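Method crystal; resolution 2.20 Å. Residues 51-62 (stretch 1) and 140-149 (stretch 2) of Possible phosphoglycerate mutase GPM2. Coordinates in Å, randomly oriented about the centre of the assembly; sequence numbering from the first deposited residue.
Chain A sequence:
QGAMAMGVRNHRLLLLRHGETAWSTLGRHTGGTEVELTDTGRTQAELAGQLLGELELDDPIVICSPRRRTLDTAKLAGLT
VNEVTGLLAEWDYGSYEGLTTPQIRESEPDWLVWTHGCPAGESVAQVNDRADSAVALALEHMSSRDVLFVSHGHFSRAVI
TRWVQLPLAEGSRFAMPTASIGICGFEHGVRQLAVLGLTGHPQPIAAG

Stretch 1, residues 51-62: LLGELELDDPIV
Stretch 2, residues 140-149: EHMSSRDVLF

The guanidinium group of R145 is held flat between an acid and an aliphatic chain, the most unusual feature of this contact: OD2 of D59 lies over one face and CB of I61 over the opposite face. R145 (phi/psi -153/171) reaches this position with chi1 p, chi2 t, chi3 m and chi4 -171°. Its CA-to-CB bond points sideways, but its long chain brings NE to 2.6 Å from the carbonyl O of D59, a short hydrogen bond; NH2 of R145 adds a weak one to the same D59 O at 3.1 Å. The D59 carboxylate (chi1 t, chi2 41°) contributes charge rather than direction: its OD1 is 3.5 Å from NH2 of R145, a salt bridge in which the oxygen lies well out of the guanidinium plane, so that no N-H points at it. Arginine suits the place because one side chain supplies donors, charge and flat faces together.

Next to it, D58 (-88/104) and D146 (-83/153) clasp each other. N of D58 donates to OD2 of D146 (2.8 Å, nearly straight at 177°), and N of D146 returns a bond to O of D58 (3.1 Å). D146 takes chi1 m and chi2 -32°, which swings its carboxylate to the D58 amide; buried as it is, the carboxylate needs partners for both oxygens, and OD1 has its own elsewhere in the structure. D59 adopts the left-handed conformation, 31/60, and P60 follows at -57/134, leading into the strand.

From there the backbones run as parallel strands, I61 (-101/121) paired with V147 (-119/137; CA to CA 5.2 Å) and V62 (-102/119) with L148 (-127/119; 4.8 Å). I61 N donates to D146 O, and I61 O accepts from L148 N, both at 3.1 Å, so I61 bonds to the residues flanking its partner. CA-H...O contacts supplement this ladder: P60 CA lies 3.3 Å from D146 O, and V62 CA 3.5 Å from L148 O.

Side chains alternate across the sheet. On one face, I61, both chi angles t, packs CG2 3.7 Å from CG2 of V147 (chi1 t) and sets CD1 3.5 Å from the centroid of the H141 ring, over the face, a CH-pi contact. H141, in its stretch's helical segment, turns its ring to I61 with chi1 m and chi2 98°. On the other face, CD2 of L148 (chi1 t, chi2 p) meets CG2 of V62 (chi1 t) at 4.1 Å and CG of helical L52 (chi1 -97°, chi2 -2°, both between wells) at 4.5 Å. Branched aliphatics suit these buried positions, filling space without polar groups to satisfy; the contact buries 683 Å² in all.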

ATOM      1  N   LEU A  51      -1.484   9.287  15.595  1.00 33.64           N
ATOM      2  CA  LEU A  51      -1.695   8.005  14.937  1.00 33.19           C
ATOM      3  C   LEU A  51      -0.559   7.008  15.221  1.00 32.78           C
ATOM      4  O   LEU A  51      -0.807   5.811  15.392  1.00 31.80           O
ATOM      5  CB  LEU A  51      -1.843   8.241  13.435  1.00 33.14           C
ATOM      6  CG  LEU A  51      -2.043   7.035  12.520  1.00 33.86           C
ATOM      7  CD1 LEU A  51      -3.111   6.117  13.079  1.00 33.32           C
ATOM      8  CD2 LEU A  51      -2.421   7.546  11.132  1.00 34.22           C
ATOM      9  N   LEU A  52       0.678   7.505  15.267  1.00 32.23           N
ATOM     10  CA  LEU A  52       1.829   6.652  15.545  1.00 33.31           C
ATOM     11  C   LEU A  52       1.692   6.101  16.959  1.00 35.12           C
ATOM     12  O   LEU A  52       2.166   5.008  17.273  1.00 34.25           O
ATOM     13  CB  LEU A  52       3.134   7.453  15.435  1.00 32.30           C
ATOM     14  CG  LEU A  52       4.036   7.484  14.184  1.00 31.73           C
ATOM     15  CD1 LEU A  52       3.513   6.579  13.087  1.00 30.37           C
ATOM     16  CD2 LEU A  52       4.156   8.914  13.698  1.00 30.00           C
ATOM     17  N   GLY A  53       1.026   6.878  17.807  1.00 37.58           N
ATOM     18  CA  GLY A  53       0.830   6.488  19.188  1.00 39.49           C
ATOM     19  C   GLY A  53       0.086   5.185  19.366  1.00 40.81           C
ATOM     20  O   GLY A  53       0.398   4.419  20.271  1.00 42.47           O
ATOM     21  N   GLU A  54      -0.892   4.914  18.513  1.00 40.98           N
ATOM     22  CA  GLU A  54      -1.642   3.676  18.652  1.00 41.99           C
ATOM     23  C   GLU A  54      -1.142   2.555  17.749  1.00 42.09           C
ATOM     24  O   GLU A  54      -1.854   1.578  17.504  1.00 41.94           O
ATOM     25  CB  GLU A  54      -3.134   3.933  18.419  1.00 43.39           C
ATOM     26  CG  GLU A  54      -3.478   4.589  17.101  1.00 45.57           C
ATOM     27  CD  GLU A  54      -4.911   5.088  17.073  1.00 47.14           C
ATOM     28  OE1 GLU A  54      -5.253   5.938  17.923  1.00 47.54           O
ATOM     29  OE2 GLU A  54      -5.693   4.635  16.206  1.00 47.70           O
ATOM     30  N   LEU A  55       0.084   2.694  17.256  1.00 42.23           N
ATOM     31  CA  LEU A  55       0.670   1.663  16.409  1.00 42.43           C
ATOM     32  C   LEU A  55       1.514   0.704  17.252  1.00 42.94           C
ATOM     33  O   LEU A  55       2.075  -0.265  16.736  1.00 42.87           O
ATOM     34  CB  LEU A  55       1.524   2.289  15.300  1.00 42.19           C
ATOM     35  CG  LEU A  55       0.727   2.913  14.153  1.00 43.12           C
ATOM     36  CD1 LEU A  55       1.681   3.472  13.116  1.00 44.43           C
ATOM     37  CD2 LEU A  55      -0.167   1.860  13.515  1.00 44.42           C
ATOM     38  N   GLU A  56       1.584   0.984  18.553  1.00 43.20           N
ATOM     39  CA  GLU A  56       2.345   0.164  19.492  1.00 43.34           C
ATOM     40  C   GLU A  56       3.706  -0.218  18.940  1.00 41.56           C
ATOM     41  O   GLU A  56       3.965  -1.387  18.650  1.00 40.24           O
ATOM     42  CB  GLU A  56       1.550  -1.096  19.861  1.00 46.35           C
ATOM     43  CG  GLU A  56       0.281  -0.797  20.664  1.00 50.59           C
ATOM     44  CD  GLU A  56      -0.402  -2.042  21.213  1.00 53.71           C
ATOM     45  OE1 GLU A  56       0.232  -2.780  22.011  1.00 53.01           O
ATOM     46  OE2 GLU A  56      -1.579  -2.270  20.849  1.00 54.65           O
ATOM     47  N   LEU A  57       4.572   0.781  18.800  1.00 40.01           N
ATOM     48  CA  LEU A  57       5.917   0.577  18.278  1.00 38.92           C
ATOM     49  C   LEU A  57       6.892   0.130  19.370  1.00 38.37           C
ATOM     50  O   LEU A  57       6.845   0.612  20.503  1.00 38.71           O
ATOM     51  CB  LEU A  57       6.409   1.867  17.621  1.00 38.20           C
ATOM     52  CG  LEU A  57       5.436   2.462  16.601  1.00 36.94           C
ATOM     53  CD1 LEU A  57       6.053   3.706  15.973  1.00 36.86           C
ATOM     54  CD2 LEU A  57       5.111   1.423  15.536  1.00 36.06           C
ATOM     55  N   ASP A  58       7.785  -0.785  19.009  1.00 37.76           N
ATOM     56  CA  ASP A  58       8.759  -1.321  19.943  1.00 37.89           C
ATOM     57  C   ASP A  58      10.054  -0.510  20.019  1.00 36.98           C
ATOM     58  O   ASP A  58      10.905  -0.593  19.129  1.00 35.66           O
ATOM     59  CB  ASP A  58       9.083  -2.767  19.563  1.00 40.01           C
ATOM     60  CG  ASP A  58       9.897  -3.475  20.618  1.00 42.12           C
ATOM     61  OD1 ASP A  58       9.393  -3.601  21.749  1.00 46.81           O
ATOM     62  OD2 ASP A  58      11.032  -3.903  20.327  1.00 44.29           O
ATOM     63  N   ASP A  59      10.192   0.264  21.091  1.00 35.91           N
ATOM     64  CA  ASP A  59      11.388   1.075  21.323  1.00 35.54           C
ATOM     65  C   ASP A  59      11.999   1.525  19.991  1.00 33.18           C
ATOM     66  O   ASP A  59      13.148   1.215  19.685  1.00 34.04           O
ATOM     67  CB  ASP A  59      12.396   0.256  22.136  1.00 37.98           C
ATOM     68  CG  ASP A  59      13.634   1.050  22.510  1.00 41.74           C
ATOM     69  OD1 ASP A  59      13.495   2.246  22.871  1.00 42.20           O
ATOM     70  OD2 ASP A  59      14.743   0.468  22.454  1.00 41.88           O
ATOM     71  N   PRO A  60      11.226   2.278  19.192  1.00 30.41           N
ATOM     72  CA  PRO A  60      11.565   2.824  17.872  1.00 27.76           C
ATOM     73  C   PRO A  60      12.801   3.716  17.759  1.00 25.97           C
ATOM     74  O   PRO A  60      13.008   4.621  18.578  1.00 26.10           O
ATOM     75  CB  PRO A  60      10.316   3.622  17.490  1.00 27.71           C
ATOM     76  CG  PRO A  60       9.254   3.083  18.359  1.00 29.03           C
ATOM     77  CD  PRO A  60       9.931   2.819  19.642  1.00 29.36           C
ATOM     78  N   ILE A  61      13.621   3.464  16.740  1.00 24.04           N
ATOM     79  CA  ILE A  61      14.770   4.323  16.495  1.00 21.99           C
ATOM     80  C   ILE A  61      14.284   5.213  15.347  1.00 21.03           C
ATOM     81  O   ILE A  61      13.884   4.717  14.289  1.00 21.40           O
ATOM     82  CB  ILE A  61      16.039   3.540  16.069  1.00 20.78           C
ATOM     83  CG1 ILE A  61      17.161   4.538  15.743  1.00 20.43           C
ATOM     84  CG2 ILE A  61      15.734   2.637  14.900  1.00 18.70           C
ATOM     85  CD1 ILE A  61      18.478   3.890  15.325  1.00 22.95           C
ATOM     86  N   VAL A  62      14.287   6.523  15.579  1.00 19.73           N
ATOM     87  CA  VAL A  62      13.816   7.491  14.586  1.00 19.32           C
ATOM     88  C   VAL A  62      14.934   8.201  13.825  1.00 18.65           C
ATOM     89  O   VAL A  62      15.774   8.891  14.420  1.00 18.36           O
ATOM     90  CB  VAL A  62      12.920   8.561  15.253  1.00 18.97           C
ATOM     91  CG1 VAL A  62      12.395   9.527  14.209  1.00 19.59           C
ATOM     92  CG2 VAL A  62      11.761   7.883  16.009  1.00 19.33           C
ATOM     93  N   GLU A 140      19.335  -3.504  10.078  1.00 30.47           N
ATOM     94  CA  GLU A 140      20.294  -3.670  11.156  1.00 32.25           C
ATOM     95  C   GLU A 140      19.700  -3.366  12.513  1.00 32.16           C
ATOM     96  O   GLU A 140      20.065  -4.002  13.503  1.00 33.60           O
ATOM     97  CB  GLU A 140      21.517  -2.788  10.945  1.00 35.31           C
ATOM     98  CG  GLU A 140      22.590  -3.050  11.988  1.00 42.25           C
ATOM     99  CD  GLU A 140      23.861  -2.278  11.729  1.00 46.33           C
ATOM    100  OE1 GLU A 140      23.794  -1.028  11.690  1.00 47.38           O
ATOM    101  OE2 GLU A 140      24.925  -2.924  11.567  1.00 49.90           O
ATOM    102  N   HIS A 141      18.793  -2.398  12.577  1.00 31.15           N
ATOM    103  CA  HIS A 141      18.176  -2.070  13.853  1.00 30.28           C
ATOM    104  C   HIS A 141      16.941  -2.906  14.127  1.00 29.74           C
ATOM    105  O   HIS A 141      16.596  -3.143  15.277  1.00 30.16           O
ATOM    106  CB  HIS A 141      17.806  -0.590  13.917  1.00 30.89           C
ATOM    107  CG  HIS A 141      18.988   0.322  14.044  1.00 31.76           C
ATOM    108  ND1 HIS A 141      19.550   0.970  12.965  1.00 31.95           N
ATOM    109  CD2 HIS A 141      19.734   0.671  15.120  1.00 30.94           C
ATOM    110  CE1 HIS A 141      20.589   1.677  13.369  1.00 29.89           C
ATOM    111  NE2 HIS A 141      20.723   1.512  14.673  1.00 31.78           N
ATOM    112  N   MET A 142      16.280  -3.350  13.064  1.00 29.53           N
ATOM    113  CA  MET A 142      15.066  -4.155  13.179  1.00 28.77           C
ATOM    114  C   MET A 142      15.372  -5.501  13.820  1.00 30.57           C
ATOM    115  O   MET A 142      14.473  -6.296  14.104  1.00 31.35           O
ATOM    116  CB  MET A 142      14.446  -4.365  11.794  1.00 23.41           C
ATOM    117  CG  MET A 142      13.857  -3.101  11.172  1.00 18.65           C
ATOM    118  SD  MET A 142      13.315  -3.346   9.464  1.00 11.63           S
ATOM    119  CE  MET A 142      11.963  -4.591   9.713  1.00 16.48           C
ATOM    120  N   SER A 143      16.653  -5.759  14.041  1.00 31.70           N
ATOM    121  CA  SER A 143      17.064  -7.002  14.668  1.00 34.10           C
ATOM    122  C   SER A 143      16.632  -6.998  16.133  1.00 33.03           C
ATOM    123  O   SER A 143      16.515  -8.045  16.762  1.00 33.32           O
ATOM    124  CB  SER A 143      18.581  -7.149  14.586  1.00 35.40           C
ATOM    125  OG  SER A 143      18.978  -8.411  15.077  1.00 41.34           O
ATOM    126  N   SER A 144      16.376  -5.810  16.664  1.00 32.76           N
ATOM    127  CA  SER A 144      15.982  -5.677  18.057  1.00 32.23           C
ATOM    128  C   SER A 144      14.879  -4.655  18.318  1.00 32.02           C
ATOM    129  O   SER A 144      14.296  -4.639  19.402  1.00 32.54           O
ATOM    130  CB  SER A 144      17.212  -5.313  18.896  1.00 34.56           C
ATOM    131  OG  SER A 144      17.741  -4.059  18.500  1.00 33.94           O
ATOM    132  N   ARG A 145      14.587  -3.805  17.338  1.00 31.00           N
ATOM    133  CA  ARG A 145      13.559  -2.778  17.515  1.00 30.12           C
ATOM    134  C   ARG A 145      12.908  -2.349  16.190  1.00 28.80           C
ATOM    135  O   ARG A 145      13.366  -2.737  15.104  1.00 28.88           O
ATOM    136  CB  ARG A 145      14.182  -1.547  18.199  1.00 32.85           C
ATOM    137  CG  ARG A 145      15.261  -0.841  17.348  1.00 35.10           C
ATOM    138  CD  ARG A 145      16.242   0.006  18.175  1.00 36.66           C
ATOM    139  NE  ARG A 145      15.591   1.095  18.901  1.00 39.36           N
ATOM    140  CZ  ARG A 145      16.239   2.064  19.544  1.00 42.24           C
ATOM    141  NH1 ARG A 145      17.567   2.084  19.550  1.00 42.06           N
ATOM    142  NH2 ARG A 145      15.562   3.013  20.187  1.00 42.71           N
ATOM    143  N   ASP A 146      11.839  -1.556  16.294  1.00 26.16           N
ATOM    144  CA  ASP A 146      11.142  -1.032  15.121  1.00 24.16           C
ATOM    145  C   ASP A 146      11.892   0.205  14.628  1.00 23.25           C
ATOM    146  O   ASP A 146      12.551   0.892  15.415  1.00 23.83           O
ATOM    147  CB  ASP A 146       9.695  -0.647  15.460  1.00 22.15           C
ATOM    148  CG  ASP A 146       8.781  -1.861  15.609  1.00 23.50           C
ATOM    149  OD1 ASP A 146       9.005  -2.877  14.914  1.00 22.81           O
ATOM    150  OD2 ASP A 146       7.823  -1.793  16.411  1.00 24.49           O
ATOM    151  N   VAL A 147      11.787   0.486  13.327  1.00 21.84           N
ATOM    152  CA  VAL A 147      12.459   1.641  12.709  1.00 20.03           C
ATOM    153  C   VAL A 147      11.475   2.634  12.070  1.00 20.63           C
ATOM    154  O   VAL A 147      10.528   2.231  11.397  1.00 20.59           O
ATOM    155  CB  VAL A 147      13.467   1.173  11.613  1.00 18.18           C
ATOM    156  CG1 VAL A 147      14.058   2.375  10.886  1.00 17.01           C
ATOM    157  CG2 VAL A 147      14.577   0.339  12.250  1.00 18.16           C
ATOM    158  N   LEU A 148      11.706   3.930  12.286  1.00 21.29           N
ATOM    159  CA  LEU A 148      10.850   4.969  11.716  1.00 21.40           C
ATOM    160  C   LEU A 148      11.633   6.025  10.930  1.00 21.03           C
ATOM    161  O   LEU A 148      12.501   6.710  11.478  1.00 18.82           O
ATOM    162  CB  LEU A 148      10.032   5.660  12.819  1.00 22.08           C
ATOM    163  CG  LEU A 148       9.228   6.905  12.399  1.00 24.51           C
ATOM    164  CD1 LEU A 148       8.244   6.554  11.310  1.00 24.23           C
ATOM    165  CD2 LEU A 148       8.492   7.473  13.594  1.00 26.03           C
ATOM    166  N   PHE A 149      11.325   6.144   9.643  1.00 19.49           N
ATOM    167  CA  PHE A 149      11.974   7.132   8.795  1.00 17.28           C
ATOM    168  C   PHE A 149      11.027   8.301   8.621  1.00 17.68           C
ATOM    169  O   PHE A 149       9.871   8.102   8.229  1.00 18.30           O
ATOM    170  CB  PHE A 149      12.254   6.585   7.382  1.00 15.95           C
ATOM    171  CG  PHE A 149      13.379   5.580   7.289  1.00 12.13           C
ATOM    172  CD1 PHE A 149      14.256   5.359   8.349  1.00 12.13           C
ATOM    173  CD2 PHE A 149      13.589   4.888   6.094  1.00 12.00           C
ATOM    174  CE1 PHE A 149      15.335   4.460   8.219  1.00 11.23           C
ATOM    175  CE2 PHE A 149      14.657   3.994   5.951  1.00 11.69           C
ATOM    176  CZ  PHE A 149      15.534   3.778   7.018  1.00 10.40           C
TER